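Local coordinates for probable thiol peroxidase (Chromobacterium violaceum, PDB 3KEB) that is a thiol peroxidase of the redoxin family, an oxidoreductase that reduces peroxides, at the interface of chains A and B. Coordinates in Å, arbitrary orientation; residue numbers count along the deposited sequence, not the author numbering. Chains: chain A/B, Probable thiol peroxidase.

The interface of chains A and B. Residues chain A 10, 61, 132, 135; chain B 38, 92-94.
B:Lys38 and B:Ser94 converge on the carboxylate of A:Glu61, and both use the same oxygen, OE2. The ammonium NZ of B:Lys38 forms a salt bridge and hydrogen bond to A:Glu61 OE2 at 3.0 Å, arriving on the syn side but 30° out of the carboxylate plane. The hydroxyl OG of B:Ser94 donates to the anti lone pair of A:Glu61 OE2 at 2.6 Å, so the two donors occupy different sectors round one acceptor. The lysine and glutamate side chains reach toward each other head-on; B:Lys38 is extended as far as CE and turns only at its last torsion (chi4 66°), which swings NZ toward the carboxylate.

B:Ser94 OG also lies 2.6 Å from the phenol oxygen OH of A:Tyr135, a hydrogen bond whose direction is not settled by the coordinates; with OG donating to the glutamate, the phenol could be the donor. The same phenol oxygen, A:Tyr135 OH, rests 3.4 Å from B:Pro93 CD, and that carbon is 4.0 Å from A:Tyr135 CZ, so the proline backs the polar end of the ring.

On the other flank, the B:Lys38 chain passes aslant the phenol end of A:Tyr10, with a weak hydrogen bond of 3.2 Å from B:Lys38 NZ to A:Tyr10 OH. Water 1 lies at the edge of the A:Tyr10 ring, in its plane, and links OH to the second carboxylate oxygen, A:Glu61 OE1; water 2 bridges OH and NZ. A:Leu132 runs alongside B:Lys38, its CD2 3.9 Å from CE, while that methyl also sits 3.8 Å above the plane of A:Tyr10, toward the ring's rim.

Chain A supplies the end of strand 7-10 and loop residues; chain B supplies a loop lysine and the start of helix 93-103. The patch recurs with chains exchanged across the two-fold axis of the deposited dimer, which may or may not be the biological one.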
# COMPACT_ATOMS: atom_id res chain seq x y z
N TYR A 10 -17.23 8.38 6.09
CA TYR A 10 -16.82 7.97 4.75
C TYR A 10 -18.09 7.49 4.09
O TYR A 10 -18.56 6.41 4.35
CB TYR A 10 -15.73 6.87 4.82
CG TYR A 10 -15.40 6.22 3.50
CD1 TYR A 10 -14.88 6.96 2.47
CD2 TYR A 10 -15.55 4.85 3.32
CE1 TYR A 10 -14.57 6.37 1.25
CE2 TYR A 10 -15.21 4.24 2.10
CZ TYR A 10 -14.71 5.00 1.09
OH TYR A 10 -14.36 4.43 -0.11
N GLU A 61 -7.29 7.80 -4.52
CA GLU A 61 -8.65 8.32 -4.28
C GLU A 61 -8.68 9.73 -4.91
O GLU A 61 -7.63 10.32 -5.14
CB GLU A 61 -8.95 8.43 -2.80
CG GLU A 61 -9.12 7.07 -2.05
CD GLU A 61 -10.35 6.24 -2.53
OE1 GLU A 61 -11.42 6.84 -2.91
OE2 GLU A 61 -10.23 4.98 -2.54
N LEU A 132 -12.58 1.07 5.52
CA LEU A 132 -11.29 1.77 5.51
C LEU A 132 -10.24 1.12 6.42
O LEU A 132 -9.20 1.71 6.70
CB LEU A 132 -11.47 3.25 5.84
CG LEU A 132 -12.21 4.07 4.76
CD1 LEU A 132 -12.28 5.53 5.16
CD2 LEU A 132 -11.58 3.89 3.32
N TYR A 135 -6.30 1.86 6.51
CA TYR A 135 -5.91 3.12 5.98
C TYR A 135 -5.46 4.11 7.05
O TYR A 135 -5.87 4.01 8.22
CB TYR A 135 -7.05 3.78 5.15
CG TYR A 135 -7.28 3.21 3.76
CD1 TYR A 135 -7.94 2.00 3.57
CD2 TYR A 135 -6.95 3.96 2.63
CE1 TYR A 135 -8.20 1.55 2.29
CE2 TYR A 135 -7.19 3.49 1.36
CZ TYR A 135 -7.81 2.28 1.20
OH TYR A 135 -8.04 1.86 -0.06
N LYS B 38 -12.65 -2.70 -1.44
CA LYS B 38 -12.59 -2.48 0.02
C LYS B 38 -13.40 -3.52 0.82
O LYS B 38 -13.60 -3.34 2.01
CB LYS B 38 -12.94 -1.04 0.42
CG LYS B 38 -12.09 0.05 -0.29
CD LYS B 38 -12.33 1.43 0.32
CE LYS B 38 -11.61 2.58 -0.38
NZ LYS B 38 -12.13 2.82 -1.77
N SER B 92 -2.49 -0.57 -2.10
CA SER B 92 -3.79 -0.23 -1.49
C SER B 92 -4.96 -0.71 -2.36
O SER B 92 -4.81 -0.83 -3.56
CB SER B 92 -3.93 1.29 -1.27
OG SER B 92 -4.00 1.99 -2.53
N PRO B 93 -6.13 -0.96 -1.75
CA PRO B 93 -7.33 -1.20 -2.57
C PRO B 93 -7.59 -0.12 -3.57
O PRO B 93 -7.93 -0.41 -4.70
CB PRO B 93 -8.45 -1.26 -1.53
CG PRO B 93 -7.77 -1.80 -0.30
CD PRO B 93 -6.40 -1.13 -0.32
N SER B 94 -7.34 1.13 -3.17
CA SER B 94 -7.55 2.27 -4.00
C SER B 94 -6.65 2.18 -5.26
O SER B 94 -7.13 2.32 -6.40
CB SER B 94 -7.30 3.57 -3.22
OG SER B 94 -8.06 3.65 -2.01
O HOH W 1 -13.69 5.64 -2.32
O HOH W 2 -14.77 2.51 -2.46